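Local structure of regulatory protein SWI6 (Saccharomyces cerevisiae, 2XFV) at the interface of chains A and B. The protein acts in cell-cycle-dependent transcription as the subunit shared by the complexes SBF, with SWI4, and MBF, with MBP1, here represented by its amino-terminal domain. Residues are numbered along the deposited sequence; one frame, centred on the assembly and turned at random. Chains: chain A/B, Regulatory protein SWI6.

Contact 1: the interface of chains A and B. Residues chain A 103-106; chain B 3-5, 21, 102-104.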
ATOM      1  N   PHE A 103       0.894   9.753   3.450  1.00 27.33           N
ATOM      2  CA  PHE A 103       0.016   8.856   4.209  1.00 25.45           C
ATOM      3  C   PHE A 103       0.646   8.480   5.551  1.00 32.42           C
ATOM      4  O   PHE A 103       1.843   8.212   5.628  1.00 31.64           O
ATOM      5  CB  PHE A 103      -0.319   7.602   3.393  1.00 22.03           C
ATOM      6  CG  PHE A 103      -1.206   7.877   2.202  1.00 20.86           C
ATOM      7  CD1 PHE A 103      -2.580   7.971   2.357  1.00 19.16           C
ATOM      8  CD2 PHE A 103      -0.659   8.067   0.936  1.00 23.08           C
ATOM      9  CE1 PHE A 103      -3.406   8.244   1.268  1.00 23.02           C
ATOM     10  CE2 PHE A 103      -1.469   8.341  -0.163  1.00 24.46           C
ATOM     11  CZ  PHE A 103      -2.850   8.430   0.002  1.00 22.91           C
ATOM     12  N   GLU A 104      -0.165   8.480   6.605  1.00 23.99           N
ATOM     13  CA  GLU A 104       0.292   8.089   7.937  1.00 25.89           C
ATOM     14  C   GLU A 104      -0.706   7.095   8.543  1.00 25.86           C
ATOM     15  O   GLU A 104      -1.803   6.911   8.014  1.00 26.41           O
ATOM     16  CB  GLU A 104       0.421   9.326   8.831  1.00 29.63           C
ATOM     17  CG  GLU A 104      -0.910  10.005   9.134  1.00 37.69           C
ATOM     18  CD  GLU A 104      -0.766  11.256   9.999  1.00 56.75           C
ATOM     19  OE1 GLU A 104       0.365  11.780  10.119  1.00 61.48           O
ATOM     20  OE2 GLU A 104      -1.790  11.719  10.549  1.00 53.24           O
ATOM     21  N   PHE A 105      -0.330   6.440   9.638  1.00 27.91           N
ATOM     22  CA  PHE A 105      -1.247   5.529  10.331  1.00 27.33           C
ATOM     23  C   PHE A 105      -2.432   6.293  10.928  1.00 29.05           C
ATOM     24  O   PHE A 105      -2.272   7.410  11.431  1.00 30.01           O
ATOM     25  CB  PHE A 105      -0.530   4.820  11.481  1.00 29.48           C
ATOM     26  CG  PHE A 105       0.414   3.724  11.045  1.00 28.92           C
ATOM     27  CD1 PHE A 105       0.375   3.216   9.760  1.00 31.05           C
ATOM     28  CD2 PHE A 105       1.323   3.188  11.948  1.00 34.21           C
ATOM     29  CE1 PHE A 105       1.236   2.207   9.376  1.00 32.11           C
ATOM     30  CE2 PHE A 105       2.184   2.172  11.568  1.00 33.36           C
ATOM     31  CZ  PHE A 105       2.141   1.693  10.279  1.00 28.03           C
ATOM     32  N   GLU A 106      -3.604   5.666  10.914  1.00 29.61           N
ATOM     33  CA  GLU A 106      -4.764   6.173  11.642  1.00 31.79           C
ATOM     34  C   GLU A 106      -4.382   6.413  13.100  1.00 42.55           C
ATOM     35  O   GLU A 106      -3.429   5.815  13.614  1.00 38.02           O
ATOM     36  CB  GLU A 106      -5.898   5.143  11.597  1.00 31.32           C
ATOM     37  CG  GLU A 106      -5.652   3.966  12.554  1.00 32.05           C
ATOM     38  CD  GLU A 106      -6.584   2.781  12.337  1.00 36.54           C
ATOM     39  OE1 GLU A 106      -7.375   2.791  11.375  1.00 33.90           O
ATOM     40  OE2 GLU A 106      -6.515   1.823  13.131  1.00 33.25           O
TER
ATOM     41  N   GLU B   3       4.954   4.450  15.919  1.00 36.86           N
ATOM     42  CA  GLU B   3       3.589   4.547  15.398  1.00 37.68           C
ATOM     43  C   GLU B   3       3.157   3.102  15.168  1.00 30.87           C
ATOM     44  O   GLU B   3       3.935   2.311  14.646  1.00 24.81           O
ATOM     45  CB  GLU B   3       3.599   5.288  14.062  1.00 51.65           C
ATOM     46  CG  GLU B   3       2.576   6.398  13.926  1.00 76.56           C
ATOM     47  CD  GLU B   3       2.406   6.867  12.484  1.00 90.66           C
ATOM     48  OE1 GLU B   3       3.246   6.510  11.623  1.00 86.43           O
ATOM     49  OE2 GLU B   3       1.424   7.594  12.215  1.00 98.17           O
ATOM     50  N   GLU B   4       1.936   2.741  15.543  1.00 29.12           N
ATOM     51  CA  GLU B   4       1.570   1.328  15.526  1.00 32.39           C
ATOM     52  C   GLU B   4       0.099   1.082  15.179  1.00 29.68           C
ATOM     53  O   GLU B   4      -0.772   1.803  15.641  1.00 26.65           O
ATOM     54  CB  GLU B   4       1.904   0.725  16.892  1.00 34.11           C
ATOM     55  CG  GLU B   4       1.830  -0.771  16.974  1.00 44.34           C
ATOM     56  CD  GLU B   4       2.458  -1.295  18.252  1.00 51.24           C
ATOM     57  OE1 GLU B   4       3.706  -1.267  18.353  1.00 40.52           O
ATOM     58  OE2 GLU B   4       1.704  -1.729  19.154  1.00 45.66           O
ATOM     59  N   VAL B   5      -0.155   0.071  14.348  1.00 27.64           N
ATOM     60  CA  VAL B   5      -1.510  -0.416  14.095  1.00 29.79           C
ATOM     61  C   VAL B   5      -1.512  -1.944  14.154  1.00 29.99           C
ATOM     62  O   VAL B   5      -0.529  -2.585  13.799  1.00 25.77           O
ATOM     63  CB  VAL B   5      -2.072   0.066  12.729  1.00 30.61           C
ATOM     64  CG1 VAL B   5      -2.094   1.590  12.670  1.00 27.84           C
ATOM     65  CG2 VAL B   5      -1.257  -0.487  11.571  1.00 30.31           C
ATOM     66  N   ARG B  21       6.105   1.171  13.263  1.00 25.37           N
ATOM     67  CA  ARG B  21       6.965   2.005  12.439  0.59 26.60           C
ATOM     68  C   ARG B  21       7.713   3.032  13.292  1.00 28.99           C
ATOM     69  O   ARG B  21       7.118   3.685  14.147  1.00 29.01           O
ATOM     70  CB  ARG B  21       6.106   2.692  11.371  0.59 29.80           C
ATOM     71  CG  ARG B  21       6.814   3.708  10.490  0.59 33.00           C
ATOM     72  CD  ARG B  21       5.772   4.577   9.781  0.59 40.70           C
ATOM     73  NE  ARG B  21       5.745   4.361   8.339  0.59 41.06           N
ATOM     74  CZ  ARG B  21       4.747   4.733   7.542  0.59 34.13           C
ATOM     75  NH1 ARG B  21       3.669   5.326   8.042  0.59 42.36           N
ATOM     76  NH2 ARG B  21       4.820   4.493   6.243  0.59 26.07           N
ATOM     77  N   ALA B 102      -6.156   1.278   7.399  1.00 28.74           N
ATOM     78  CA  ALA B 102      -5.284   1.750   8.478  1.00 31.15           C
ATOM     79  C   ALA B 102      -4.542   3.056   8.177  1.00 32.39           C
ATOM     80  O   ALA B 102      -3.859   3.583   9.055  1.00 31.75           O
ATOM     81  CB  ALA B 102      -4.272   0.646   8.872  1.00 31.75           C
ATOM     82  N   PHE B 103      -4.678   3.579   6.956  1.00 25.38           N
ATOM     83  CA  PHE B 103      -3.935   4.771   6.535  1.00 22.31           C
ATOM     84  C   PHE B 103      -4.832   5.999   6.355  1.00 29.48           C
ATOM     85  O   PHE B 103      -5.991   5.882   5.947  1.00 30.15           O
ATOM     86  CB  PHE B 103      -3.168   4.509   5.228  1.00 21.96           C
ATOM     87  CG  PHE B 103      -2.056   3.514   5.368  1.00 20.64           C
ATOM     88  CD1 PHE B 103      -0.781   3.928   5.723  1.00 24.68           C
ATOM     89  CD2 PHE B 103      -2.288   2.159   5.161  1.00 26.62           C
ATOM     90  CE1 PHE B 103       0.250   3.012   5.866  1.00 29.63           C
ATOM     91  CE2 PHE B 103      -1.264   1.233   5.300  1.00 29.91           C
ATOM     92  CZ  PHE B 103       0.010   1.661   5.651  1.00 33.01           C
ATOM     93  N   GLU B 104      -4.287   7.170   6.673  1.00 24.36           N
ATOM     94  CA  GLU B 104      -4.988   8.438   6.467  1.00 24.86           C
ATOM     95  C   GLU B 104      -4.086   9.395   5.686  1.00 26.19           C
ATOM     96  O   GLU B 104      -2.856   9.383   5.844  1.00 25.72           O
ATOM     97  CB  GLU B 104      -5.405   9.065   7.808  1.00 30.80           C
ATOM     98  CG  GLU B 104      -6.462   8.269   8.594  1.00 36.13           C
ATOM     99  CD  GLU B 104      -7.864   8.361   7.990  1.00 36.66           C
ATOM    100  OE1 GLU B 104      -8.160   9.354   7.297  1.00 36.64           O
ATOM    101  OE2 GLU B 104      -8.682   7.443   8.218  1.00 38.45           O
TER
HETATM  102  O   HOH W   1       3.300   5.563   4.384  1.00 32.98           O
HETATM  103  O   HOH W   2      -3.118   3.517  15.295  1.00 41.29           O
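A:Glu104 and B:Glu104 pair antiparallel, strand 103-105 of one copy of the Swi6 amino-terminal domain against strand 103-105 of the other, and join the chains by backbone bonds into one small sheet. This pairing may belong to the crystal rather than to the working protein. A:Glu104 N donates to B:Glu104 O at 2.9 Å. B:Glu104 N returns a bond to A:Glu104 O at 2.8 Å. Two residues on, A:Glu106 N bonds B:Ala102 O at 2.8 Å.

A:Phe105 carries the side-chain contact. Its CG stands beside its own backbone N, anti to the carbonyl carbon (chi1 -75°), and the ring enters chain B. B:Val5 CG2 sits under the centre of one face. On the opposite face B:Arg21 NH1 lies towards the rim, 4.4 Å from the ring centroid, a cation-pi contact. The ring edge meets B:Phe103, with A:Phe105 CE1 3.7 Å from B:Phe103 CE1. An alanine in place of A:Phe105 would probably leave a gap between B:Val5 and B:Arg21 and the guanidinium without its aromatic partner.

B:Glu3 crosses the ring obliquely, but it is poorly ordered and its bond to A:Phe105 N is weak. Water 1 links B:Arg21 NH2, 2.6 Å away, to A:Phe103 O. Water 2 joins A:Glu106 O to B:Glu4 O.

In the fold, strand 103-105 of chain A lies beside its counterpart in chain B. Its phenylalanine A:Phe105 reaches strands 2-9 and 15-22 of chain B.

Contact 2: the interface of chains A and B. Residues chain A 96-97, 100; chain B 83-84, 87.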
ATOM      1  N   PHE A  96       2.530   3.315  -4.248  1.00 26.85           N
ATOM      2  CA  PHE A  96       2.330   3.693  -2.854  1.00 28.73           C
ATOM      3  C   PHE A  96       3.624   4.224  -2.241  1.00 31.56           C
ATOM      4  O   PHE A  96       3.610   5.199  -1.482  1.00 33.10           O
ATOM      5  CB  PHE A  96       1.763   2.559  -1.994  1.00 29.12           C
ATOM      6  CG  PHE A  96       1.460   2.997  -0.590  1.00 37.12           C
ATOM      7  CD1 PHE A  96       0.302   3.702  -0.309  1.00 39.89           C
ATOM      8  CD2 PHE A  96       2.369   2.780   0.435  1.00 48.41           C
ATOM      9  CE1 PHE A  96       0.027   4.134   0.979  1.00 45.06           C
ATOM     10  CE2 PHE A  96       2.104   3.209   1.724  1.00 53.35           C
ATOM     11  CZ  PHE A  96       0.927   3.885   1.997  1.00 52.95           C
ATOM     12  N   GLY A  97       4.736   3.583  -2.579  1.00 25.59           N
ATOM     13  CA  GLY A  97       6.045   4.030  -2.127  1.00 33.75           C
ATOM     14  C   GLY A  97       6.315   5.467  -2.540  1.00 30.96           C
ATOM     15  O   GLY A  97       6.813   6.272  -1.752  1.00 32.07           O
ATOM     16  N   GLN A 100       4.533   7.771  -0.188  1.00 23.49           N
ATOM     17  CA  GLN A 100       4.579   7.348   1.219  1.00 24.81           C
ATOM     18  C   GLN A 100       4.471   8.487   2.249  1.00 31.47           C
ATOM     19  O   GLN A 100       3.823   8.329   3.284  1.00 28.08           O
ATOM     20  CB  GLN A 100       5.811   6.468   1.499  1.00 27.73           C
ATOM     21  CG  GLN A 100       7.176   7.168   1.381  1.00 36.62           C
ATOM     22  CD  GLN A 100       8.362   6.191   1.327  1.00 54.05           C
ATOM     23  OE1 GLN A 100       8.887   5.770   2.361  1.00 54.97           O
ATOM     24  NE2 GLN A 100       8.796   5.843   0.113  1.00 54.50           N
TER
ATOM     25  N   LEU B  83      10.034   0.249   4.150  1.00 19.35           N
ATOM     26  CA  LEU B  83       8.659   0.303   3.681  1.00 19.27           C
ATOM     27  C   LEU B  83       8.435  -0.534   2.421  1.00 20.43           C
ATOM     28  O   LEU B  83       7.456  -1.254   2.324  1.00 20.31           O
ATOM     29  CB  LEU B  83       8.263   1.763   3.403  1.00 25.48           C
ATOM     30  CG  LEU B  83       6.912   1.939   2.700  1.00 25.46           C
ATOM     31  CD1 LEU B  83       5.745   1.574   3.613  1.00 27.46           C
ATOM     32  CD2 LEU B  83       6.761   3.366   2.186  1.00 28.71           C
ATOM     33  N   GLU B  84       9.337  -0.440   1.451  1.00 19.13           N
ATOM     34  CA  GLU B  84       9.158  -1.140   0.192  0.57 19.40           C
ATOM     35  C   GLU B  84       9.071  -2.675   0.385  1.00 26.58           C
ATOM     36  O   GLU B  84       8.213  -3.347  -0.209  1.00 20.18           O
ATOM     37  CB  GLU B  84      10.275  -0.719  -0.768  0.57 22.45           C
ATOM     38  CG  GLU B  84      10.205   0.774  -1.214  0.57 23.21           C
ATOM     39  CD  GLU B  84      10.549   1.842  -0.133  0.57 31.47           C
ATOM     40  OE1 GLU B  84      11.170   1.547   0.920  0.57 13.13           O
ATOM     41  OE2 GLU B  84      10.211   3.025  -0.367  0.57 31.79           O
ATOM     42  N   LEU B  87       5.726  -3.643   2.210  1.00 18.84           N
ATOM     43  CA  LEU B  87       4.598  -3.736   1.278  1.00 19.54           C
ATOM     44  C   LEU B  87       4.672  -4.999   0.422  1.00 20.38           C
ATOM     45  O   LEU B  87       3.646  -5.629   0.145  1.00 21.32           O
ATOM     46  CB  LEU B  87       4.509  -2.506   0.375  1.00 17.88           C
ATOM     47  CG  LEU B  87       4.144  -1.205   1.089  1.00 24.92           C
ATOM     48  CD1 LEU B  87       4.364  -0.012   0.159  1.00 32.19           C
ATOM     49  CD2 LEU B  87       2.712  -1.265   1.577  1.00 29.88           C
TER
HETATM   50  O   HOH W   3      11.480   4.100   2.615  1.00 64.03           O
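A:Phe96, A:Gly97 and A:Gln100 meet one face of helix 83-92 of chain B in a mixed apolar and polar patch. It adds a further area of contact between the two copies of the Swi6 amino-terminal domain. Its biological role cannot be judged from the structure alone.

The apolar contacts come from two leucines one helical turn apart. The side chains of B:Leu87 and A:Phe96 cross at about a right angle. The CD1 methyl of B:Leu87 is 3.4 Å from CD2 of A:Phe96. The phenylalanine has CG anti to its backbone N (chi1 -175°), which turns the ring towards this methyl. B:Leu83 and A:Gln100 slide past each other in opposite directions. The CD2 methyl of B:Leu83 lies along the glutamine chain, 3.3 Å from A:Gln100 CB. The same methyl also lies 3.4 Å from the amide carbon A:Gln100 CD, so it packs against both the aliphatic stem and the amide. A:Gly97 adds backbone surface nearby.

The direct polar contacts converge on the amide nitrogen of A:Gln100. NE2 donates to OE2 of the B:Glu84 carboxylate at 3.2 Å, 145° at the hydrogen. The amide and carboxylate planes are 47° apart. Within chain A, NE2 also donates to the backbone carbonyl A:Gly97 O at 2.8 Å. Together these bonds hold the amide between its own chain and the partner, and probably limit its rotation. Each acceptor lies somewhat out of the amide plane.

A water-mediated link runs alongside. Water 3 lies 3.1 Å from the amide oxygen A:Gln100 OE1 and 3.1 Å from the carboxylate oxygen B:Glu84 OE1.

The centres of contact 1 and contact 2 are about 12 Å apart, and both belong to the same interface of chains A and B. The two contacts share no residue. They are close in sequence on the chain A side. A:Gln100 of contact 2 opens the 3-10 helix 100-102, which runs directly into strand 103-105 of contact 1. On chain B, contact 1 uses strands and the end of that 3-10 helix, whereas contact 2 uses helix 83-92. One stretch of chain A therefore touches chain B at both places, which probably helps fix how the copies are oriented.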